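Local structure of type I polyketide synthase PikAII (3QP9) at residues A[254-259]-A[279-284]; A[344-349]-A[395-400]; A[421-426]-A[436-441]. The protein contains a C2-type ketoreductase of a modular polyketide synthase, which probably epimerises the alpha-substituent of the growing chain rather than reducing its ketone. All blocks are in the same frame, centred on the assembly; numbering follows the deposited sequence.

Contact 1. Residues A[254-259]-A[279-284]; sequences VLVTGA and LLLHTT
The beta-alpha-beta unit of strand 253-256, helix 262-274 and strand 278-283, in the Rossmann fold of the ketoreductase, brings strands 254-256 and 279-283 together in parallel, V254, L255 and V256 lying beside L279, L280 and L281. The strand axes are 4.8 Å apart. L280 is gripped by both its backbone polar atoms: its N donates to V254 O at 2.9 Å, and its O receives V256 N at 2.9 Å, nearly in line with the carbonyl. H282 N then reaches V256 O at 2.9 Å. Beyond the strand, 254-259 curls over the carbonyl of H282, where A259 N binds H282 O at 2.8 Å. The curl needs a positive phi at G258 (55°), easy for a residue without a side chain. H282 CG stands anti to its backbone N (chi1 155°), which swings the ring back to this turn; G258 N meets ND1 in the ring plane, a straight but weak hydrogen bond of 3.4 Å. NE2 is bonded to C322 O, consistent with the proton being on NE2.

L255 and L280 lie side by side on one face, L255 CD1 touching L280 CG at 3.8 Å. On the other, CD2 of L279 and of L281 lean on CB of V254 and V256, while A259 CB packs on L281 CB at 3.9 Å. Branched apolar residues suit so enclosed a pair of strands. In relatives the Thr-Gly pair here opens the glycine-rich nucleotide loop; here A259 and E260 follow it. Helix 262-274 covers the valine face through A264, A268 and L271. L255 adjoins V346 of strand 343-348, and L280 meets T318 and V320 of strand 316-321, so the pair has a strand along each outer side.

Contact 2. Residues A[344-349]-A[395-400]; sequences SAVLHL and PVLVLF
S344 O opens the pairing of strand 344-348 with 396-400 by accepting V396 N, and this is the longest of the five backbone bonds at 3.3 Å. The donor stands 35° out of the carbonyl plane, and R393 NH1 is a second donor to the same oxygen. Past this end the bonds shorten: V346 N to V396 O is 2.7 Å, V398 N to V346 O 2.8 Å and H348 N to V398 O 2.8 Å, each donor nearly in line with the C=O it meets. F400 N closes the run on H348 O at 3.1 Å. Thus V346 and H348 spend both N and O on strand 396-400, while A345 O takes L255 N, and L347 bonds L255 and T257 on the other side. L349 N is held by T257 OG1, S344 OG by Q249 N, and on the outer side of strand 396-400 the backbone of L397 bonds T435.

These are central parallel strands of the Rossmann fold, joined in the chain by helix 363-386. In related ketoreductases the end of the second strand leads to the active-site serine. V346 and L397 run side by side, V346 CG1 touching L397 CD1 at 3.6 Å; with H348 and L399 they form the face on which helix 363-386 lies, where H348 and L399 both touch A377. On the opposite face L347 CD2 rests against V398 CB, and L475 and L479 of helix 468-481 pack on V398.

At the far end the flat ring of F400 offers L349 a broad apolar surface. L349 CG, anti to its own carbonyl carbon, sits over the ring face in a CH-pi contact 3.8 Å from the centroid, 17° off the normal; chi2 (80°) then brings CD2 to F400 CE2, at 3.6 Å.

Contact 3. Residues A[421-426]-A[436-441]; sequences FLDALA and VTSVAW
Two first torsions bring D423 and S438 together: D423 CG is anti to its own carbonyl carbon (chi1 -62°), sending the carboxylate off the helix flank, and S438 OG is anti to its backbone N, lifting the hydroxyl from the strand to meet it. The contact lies in a beta-alpha-beta unit of the Rossmann fold, where helix 413-426 packs on strand 435-441, the strand that follows it in the chain. Segment axes are 7.0 Å apart and their directions differ by 144°, so the chain nearly reverses between them.

S438 OG donates to D423 OD2 at 2.7 Å. The hydroxyl approaches on the anti side of the carboxylate, 27° out of its plane. OD2 also accepts a hydrogen bond from a water at 2.6 Å, and that water donates a second to S438 O at 3.1 Å, so one residue of the strand is tied to the same oxygen twice, directly and through water. S401 OG adds a weak hydrogen bond to D423 OD2. Several donors on one oxygen would be expected to favour the charged form of the acid. Serine suits its place, being short enough to fit beneath the helix and able to donate; S438 CB also lies 3.6 Å from L422 O.

One turn further along the helix the packing is apolar. A426 points at the strand, its small methyl allowing the backbones to come close: A426 CB lies 3.8 Å from S438 CB. V436 spreads its branches beneath, CG1 being the one that reaches the helix. Strand 396-402 adds L399, which touches L422, L425 and V436, while T437, on the far side of the strand, bonds D483 O through OG1. The branch contact itself is V436 CG1 against A426 CB, at 4.0 Å.

The three contacts follow one another across neighbouring parallel strands, in the order 278-283, 253-256, 343-348, 396-402, 435-441. Contacts 1 and 2 have centres about 10 Å apart and share a strand boundary, where L255 N probably bonds A345 O at 2.9 Å. The centres of contacts 2 and 3 are also about 10 Å apart; T437 N is probably hydrogen-bonded to L397 O at 2.8 Å, and the rings of F400 and W441 meet. Contacts 1 and 3 do not touch, their nearest atoms about 10 Å apart. By analogy, contact 1 borders the loop that binds the nucleotide in related ketoreductases, strand 396-402 would carry the family's active-site serine at its end, and helix 413-426 the tyrosine near its start.

Contact 1. Residues A[254-259]-A[279-284]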
loop_
_atom_site.group_PDB
_atom_site.type_symbol
_atom_site.label_atom_id
_atom_site.label_comp_id
_atom_site.label_asym_id
_atom_site.label_seq_id
_atom_site.Cartn_x
_atom_site.Cartn_y
_atom_site.Cartn_z
ATOM N N VAL A 254 -15.804 18.214 10.879
ATOM C CA VAL A 254 -14.681 17.494 10.331
ATOM C C VAL A 254 -14.405 16.423 11.368
ATOM O O VAL A 254 -14.337 16.715 12.579
ATOM C CB VAL A 254 -13.415 18.401 10.163
ATOM C CG1 VAL A 254 -12.218 17.481 9.792
ATOM C CG2 VAL A 254 -13.651 19.505 9.030
ATOM N N LEU A 255 -14.379 15.203 10.903
ATOM C CA LEU A 255 -14.092 14.035 11.744
ATOM C C LEU A 255 -12.625 13.779 11.775
ATOM O O LEU A 255 -12.028 13.738 10.731
ATOM C CB LEU A 255 -14.874 12.835 11.206
ATOM C CG LEU A 255 -14.446 11.486 11.809
ATOM C CD1 LEU A 255 -14.769 11.377 13.251
ATOM C CD2 LEU A 255 -15.147 10.338 11.076
ATOM N N VAL A 256 -12.055 13.554 12.988
ATOM C CA VAL A 256 -10.722 13.142 13.136
ATOM C C VAL A 256 -10.737 11.861 13.936
ATOM O O VAL A 256 -11.255 11.825 15.036
ATOM C CB VAL A 256 -9.879 14.183 13.876
ATOM C CG1 VAL A 256 -8.483 13.701 13.971
ATOM C CG2 VAL A 256 -9.953 15.552 13.159
ATOM N N THR A 257 -10.096 10.833 13.394
ATOM C CA THR A 257 -10.062 9.582 14.051
ATOM C C THR A 257 -8.732 9.382 14.711
ATOM O O THR A 257 -7.710 10.046 14.391
ATOM C CB THR A 257 -10.461 8.318 13.125
ATOM O OG1 THR A 257 -9.330 7.959 12.286
ATOM C CG2 THR A 257 -11.762 8.577 12.325
ATOM N N GLY A 258 -8.775 8.430 15.640
ATOM C CA GLY A 258 -7.701 8.078 16.539
ATOM C C GLY A 258 -7.189 9.235 17.323
ATOM O O GLY A 258 -5.968 9.343 17.539
ATOM N N ALA A 259 -8.116 10.087 17.760
ATOM C CA ALA A 259 -7.852 11.334 18.499
ATOM C C ALA A 259 -7.175 11.214 19.849
ATOM O O ALA A 259 -6.741 12.243 20.410
ATOM C CB ALA A 259 -9.132 12.122 18.679
ATOM N N LEU A 279 -16.029 19.909 15.256
ATOM C CA LEU A 279 -15.124 18.798 15.192
ATOM C C LEU A 279 -15.754 17.560 15.852
ATOM O O LEU A 279 -16.382 17.638 16.900
ATOM C CB LEU A 279 -13.783 19.134 15.883
ATOM C CG LEU A 279 -12.913 20.118 15.089
ATOM C CD1 LEU A 279 -11.675 20.627 15.932
ATOM C CD2 LEU A 279 -12.473 19.457 13.734
ATOM N N LEU A 280 -15.566 16.410 15.214
ATOM C CA LEU A 280 -16.043 15.188 15.785
ATOM C C LEU A 280 -14.785 14.364 15.983
ATOM O O LEU A 280 -14.068 14.140 15.046
ATOM C CB LEU A 280 -17.025 14.483 14.822
ATOM C CG LEU A 280 -17.428 13.068 15.337
ATOM C CD1 LEU A 280 -18.043 13.166 16.741
ATOM C CD2 LEU A 280 -18.423 12.569 14.377
ATOM N N LEU A 281 -14.516 13.944 17.200
ATOM C CA LEU A 281 -13.245 13.327 17.525
ATOM C C LEU A 281 -13.550 11.887 17.904
ATOM O O LEU A 281 -14.279 11.660 18.867
ATOM C CB LEU A 281 -12.586 14.014 18.741
ATOM C CG LEU A 281 -12.332 15.510 18.580
ATOM C CD1 LEU A 281 -11.661 15.955 19.780
ATOM C CD2 LEU A 281 -11.452 15.774 17.356
ATOM N N HIS A 282 -12.974 10.922 17.175
ATOM C CA HIS A 282 -13.177 9.488 17.487
ATOM C C HIS A 282 -11.931 9.003 18.199
ATOM O O HIS A 282 -10.793 9.445 17.850
ATOM C CB HIS A 282 -13.429 8.681 16.215
ATOM C CG HIS A 282 -13.054 7.249 16.350
ATOM N ND1 HIS A 282 -11.739 6.827 16.345
ATOM C CD2 HIS A 282 -13.805 6.166 16.631
ATOM C CE1 HIS A 282 -11.706 5.521 16.545
ATOM N NE2 HIS A 282 -12.952 5.099 16.714
ATOM N N THR A 283 -12.134 8.190 19.240
ATOM C CA THR A 283 -11.036 7.483 19.895
ATOM C C THR A 283 -11.223 5.992 19.891
ATOM O O THR A 283 -12.330 5.480 19.987
ATOM C CB THR A 283 -10.718 7.894 21.352
ATOM O OG1 THR A 283 -11.791 7.486 22.216
ATOM C CG2 THR A 283 -10.491 9.398 21.428
ATOM N N THR A 284 -10.098 5.315 19.782
ATOM C CA THR A 284 -10.072 3.873 19.662
ATOM C C THR A 284 -10.298 3.321 21.042
ATOM O O THR A 284 -9.680 3.802 22.000
ATOM C CB THR A 284 -8.719 3.448 19.151
ATOM O OG1 THR A 284 -8.296 4.392 18.149
ATOM C CG2 THR A 284 -8.797 2.039 18.540
#

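Contact 2. Residues A[344-349]-A[395-400]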
loop_
_atom_site.group_PDB
_atom_site.type_symbol
_atom_site.label_atom_id
_atom_site.label_comp_id
_atom_site.label_asym_id
_atom_site.label_seq_id
_atom_site.Cartn_x
_atom_site.Cartn_y
_atom_site.Cartn_z
ATOM N N SER A 344 -18.007 17.381 6.348
ATOM C CA SER A 344 -17.224 18.154 5.380
ATOM C C SER A 344 -15.898 17.407 5.042
ATOM O O SER A 344 -15.416 17.457 3.905
ATOM C CB SER A 344 -16.872 19.515 5.988
ATOM O OG SER A 344 -16.171 20.280 5.096
ATOM N N ALA A 345 -15.275 16.773 6.030
ATOM C CA ALA A 345 -14.018 16.118 5.787
ATOM C C ALA A 345 -13.739 15.106 6.861
ATOM O O ALA A 345 -14.159 15.267 8.004
ATOM C CB ALA A 345 -12.823 17.147 5.655
ATOM N N VAL A 346 -13.002 14.075 6.499
ATOM C CA VAL A 346 -12.578 13.057 7.452
ATOM C C VAL A 346 -11.027 12.919 7.444
ATOM O O VAL A 346 -10.434 12.791 6.330
ATOM C CB VAL A 346 -13.243 11.670 7.086
ATOM C CG1 VAL A 346 -12.705 10.571 8.003
ATOM C CG2 VAL A 346 -14.652 11.725 7.271
ATOM N N LEU A 347 -10.375 12.989 8.627
ATOM C CA LEU A 347 -8.979 12.758 8.767
ATOM C C LEU A 347 -8.848 11.435 9.464
ATOM O O LEU A 347 -9.140 11.326 10.640
ATOM C CB LEU A 347 -8.141 13.835 9.539
ATOM C CG LEU A 347 -8.299 15.222 8.911
ATOM C CD1 LEU A 347 -7.295 16.224 9.603
ATOM C CD2 LEU A 347 -7.968 15.171 7.431
ATOM N N HIS A 348 -8.478 10.422 8.692
ATOM C CA HIS A 348 -8.402 9.075 9.241
ATOM C C HIS A 348 -7.004 8.633 9.633
ATOM O O HIS A 348 -6.185 8.450 8.753
ATOM C CB HIS A 348 -9.103 8.020 8.351
ATOM C CG HIS A 348 -9.151 6.660 9.004
ATOM N ND1 HIS A 348 -8.801 5.496 8.345
ATOM C CD2 HIS A 348 -9.487 6.293 10.264
ATOM C CE1 HIS A 348 -8.938 4.465 9.168
ATOM N NE2 HIS A 348 -9.341 4.922 10.349
ATOM N N LEU A 349 -6.753 8.430 10.935
ATOM C CA LEU A 349 -5.409 8.132 11.447
ATOM C C LEU A 349 -5.469 6.783 12.136
ATOM O O LEU A 349 -5.730 6.725 13.336
ATOM C CB LEU A 349 -4.868 9.214 12.412
ATOM C CG LEU A 349 -4.592 10.577 11.766
ATOM C CD1 LEU A 349 -5.906 11.400 11.610
ATOM C CD2 LEU A 349 -3.520 11.378 12.648
ATOM N N PRO A 395 -17.875 14.755 0.897
ATOM C CA PRO A 395 -16.875 15.001 1.919
ATOM C C PRO A 395 -15.498 14.538 1.377
ATOM O O PRO A 395 -15.449 13.664 0.510
ATOM C CB PRO A 395 -17.330 14.119 3.070
ATOM C CG PRO A 395 -18.747 13.598 2.637
ATOM C CD PRO A 395 -18.624 13.532 1.139
ATOM N N VAL A 396 -14.404 15.145 1.844
ATOM C CA VAL A 396 -13.059 14.675 1.585
ATOM C C VAL A 396 -12.652 13.585 2.632
ATOM O O VAL A 396 -12.749 13.805 3.869
ATOM C CB VAL A 396 -12.103 15.927 1.696
ATOM C CG1 VAL A 396 -10.768 15.639 2.410
ATOM C CG2 VAL A 396 -12.020 16.727 0.367
ATOM N N LEU A 397 -12.136 12.464 2.162
ATOM C CA LEU A 397 -11.676 11.415 3.015
ATOM C C LEU A 397 -10.157 11.306 2.849
ATOM O O LEU A 397 -9.657 10.976 1.723
ATOM C CB LEU A 397 -12.355 10.102 2.649
ATOM C CG LEU A 397 -11.812 8.848 3.403
ATOM C CD1 LEU A 397 -12.048 8.810 4.968
ATOM C CD2 LEU A 397 -12.476 7.629 2.822
ATOM N N VAL A 398 -9.436 11.650 3.917
ATOM C CA VAL A 398 -8.056 11.721 3.924
ATOM C C VAL A 398 -7.525 10.580 4.746
ATOM O O VAL A 398 -7.762 10.478 5.960
ATOM C CB VAL A 398 -7.546 13.080 4.532
ATOM C CG1 VAL A 398 -6.027 13.155 4.446
ATOM C CG2 VAL A 398 -8.229 14.214 3.814
ATOM N N LEU A 399 -6.815 9.669 4.071
ATOM C CA LEU A 399 -6.128 8.510 4.716
ATOM C C LEU A 399 -4.669 8.754 5.018
ATOM O O LEU A 399 -3.852 9.212 4.141
ATOM C CB LEU A 399 -6.262 7.318 3.732
ATOM C CG LEU A 399 -7.688 7.143 3.198
ATOM C CD1 LEU A 399 -7.790 5.844 2.214
ATOM C CD2 LEU A 399 -8.680 6.937 4.383
ATOM N N PHE A 400 -4.289 8.452 6.248
ATOM C CA PHE A 400 -2.882 8.523 6.656
ATOM C C PHE A 400 -2.228 7.170 6.391
ATOM O O PHE A 400 -2.479 6.218 7.100
ATOM C CB PHE A 400 -2.759 8.923 8.161
ATOM C CG PHE A 400 -2.845 10.429 8.401
ATOM C CD1 PHE A 400 -3.754 11.207 7.732
ATOM C CD2 PHE A 400 -1.991 11.064 9.315
ATOM C CE1 PHE A 400 -3.809 12.585 7.964
ATOM C CE2 PHE A 400 -2.035 12.459 9.527
ATOM C CZ PHE A 400 -2.896 13.215 8.877
#

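Contact 3. Residues A[421-426]-A[436-441]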
loop_
_atom_site.group_PDB
_atom_site.type_symbol
_atom_site.label_atom_id
_atom_site.label_comp_id
_atom_site.label_asym_id
_atom_site.label_seq_id
_atom_site.Cartn_x
_atom_site.Cartn_y
_atom_site.Cartn_z
ATOM N N PHE A 421 -3.119 -0.595 0.938
ATOM C CA PHE A 421 -4.541 -0.674 0.572
ATOM C C PHE A 421 -5.109 0.714 0.569
ATOM O O PHE A 421 -6.002 1.048 -0.332
ATOM C CB PHE A 421 -5.334 -1.541 1.557
ATOM C CG PHE A 421 -6.801 -1.627 1.245
ATOM C CD1 PHE A 421 -7.263 -2.579 0.327
ATOM C CD2 PHE A 421 -7.712 -0.759 1.885
ATOM C CE1 PHE A 421 -8.617 -2.660 0.022
ATOM C CE2 PHE A 421 -8.999 -0.833 1.623
ATOM C CZ PHE A 421 -9.492 -1.814 0.689
ATOM N N LEU A 422 -4.640 1.556 1.528
ATOM C CA LEU A 422 -5.065 3.023 1.564
ATOM C C LEU A 422 -4.717 3.776 0.316
ATOM O O LEU A 422 -5.560 4.575 -0.271
ATOM C CB LEU A 422 -4.434 3.726 2.782
ATOM C CG LEU A 422 -4.568 3.020 4.103
ATOM C CD1 LEU A 422 -3.933 3.837 5.195
ATOM C CD2 LEU A 422 -6.121 2.887 4.429
ATOM N N ASP A 423 -3.459 3.607 -0.132
ATOM C CA ASP A 423 -2.964 4.287 -1.325
ATOM C C ASP A 423 -3.756 3.788 -2.540
ATOM O O ASP A 423 -4.150 4.559 -3.405
ATOM C CB ASP A 423 -1.472 4.056 -1.556
ATOM C CG ASP A 423 -0.618 4.574 -0.474
ATOM O OD1 ASP A 423 0.430 3.942 -0.243
ATOM O OD2 ASP A 423 -0.829 5.732 0.046
ATOM N N ALA A 424 -4.112 2.520 -2.567
ATOM C CA ALA A 424 -4.964 2.054 -3.682
ATOM C C ALA A 424 -6.379 2.544 -3.713
ATOM O O ALA A 424 -6.944 2.652 -4.796
ATOM C CB ALA A 424 -5.028 0.504 -3.715
ATOM N N LEU A 425 -7.031 2.650 -2.545
ATOM C CA LEU A 425 -8.373 3.297 -2.451
ATOM C C LEU A 425 -8.306 4.629 -3.135
ATOM O O LEU A 425 -9.222 4.995 -3.860
ATOM C CB LEU A 425 -8.807 3.440 -0.993
ATOM C CG LEU A 425 -9.317 2.222 -0.211
ATOM C CD1 LEU A 425 -9.679 2.658 1.198
ATOM C CD2 LEU A 425 -10.569 1.570 -0.834
ATOM N N ALA A 426 -7.217 5.390 -2.938
ATOM C CA ALA A 426 -7.114 6.694 -3.571
ATOM C C ALA A 426 -7.059 6.670 -5.109
ATOM O O ALA A 426 -7.371 7.672 -5.785
ATOM C CB ALA A 426 -5.970 7.484 -2.972
ATOM N N VAL A 436 -11.187 10.754 -2.230
ATOM C CA VAL A 436 -10.186 10.152 -1.291
ATOM C C VAL A 436 -8.778 10.644 -1.582
ATOM O O VAL A 436 -8.365 10.670 -2.767
ATOM C CB VAL A 436 -10.208 8.667 -1.402
ATOM C CG1 VAL A 436 -9.042 8.010 -0.455
ATOM C CG2 VAL A 436 -11.617 8.149 -1.107
ATOM N N THR A 437 -8.031 11.072 -0.553
ATOM C CA THR A 437 -6.617 11.407 -0.737
ATOM C C THR A 437 -5.917 10.448 0.181
ATOM O O THR A 437 -6.404 10.267 1.306
ATOM C CB THR A 437 -6.344 12.884 -0.314
ATOM O OG1 THR A 437 -6.994 13.782 -1.241
ATOM C CG2 THR A 437 -4.848 13.236 -0.303
ATOM N N SER A 438 -4.842 9.777 -0.287
ATOM C CA SER A 438 -3.990 9.056 0.626
ATOM C C SER A 438 -2.649 9.817 0.751
ATOM O O SER A 438 -1.901 10.062 -0.258
ATOM C CB SER A 438 -3.755 7.659 0.166
ATOM O OG SER A 438 -2.930 6.978 1.108
ATOM N N VAL A 439 -2.295 10.174 1.962
ATOM C CA VAL A 439 -0.960 10.758 2.129
ATOM C C VAL A 439 0.018 9.761 2.798
ATOM O O VAL A 439 -0.206 9.281 3.931
ATOM C CB VAL A 439 -1.006 12.052 2.933
ATOM C CG1 VAL A 439 0.364 12.597 3.043
ATOM C CG2 VAL A 439 -1.918 13.149 2.174
ATOM N N ALA A 440 1.128 9.440 2.123
ATOM C CA ALA A 440 2.064 8.436 2.694
ATOM C C ALA A 440 3.142 9.200 3.433
ATOM O O ALA A 440 3.959 9.817 2.839
ATOM C CB ALA A 440 2.684 7.632 1.589
ATOM N N TRP A 441 3.209 9.075 4.744
ATOM C CA TRP A 441 4.095 9.871 5.577
ATOM C C TRP A 441 5.305 9.110 6.024
ATOM O O TRP A 441 5.283 7.876 6.221
ATOM C CB TRP A 441 3.370 10.234 6.853
ATOM C CG TRP A 441 2.130 11.092 6.692
ATOM C CD1 TRP A 441 0.814 10.671 6.760
ATOM C CD2 TRP A 441 2.075 12.535 6.645
ATOM N NE1 TRP A 441 -0.033 11.751 6.676
ATOM C CE2 TRP A 441 0.709 12.906 6.673
ATOM C CE3 TRP A 441 3.056 13.533 6.611
ATOM C CZ2 TRP A 441 0.272 14.277 6.621
ATOM C CZ3 TRP A 441 2.641 14.909 6.609
ATOM C CH2 TRP A 441 1.273 15.252 6.542
HETATM O O HOH W 1 0.061 7.839 -1.259
#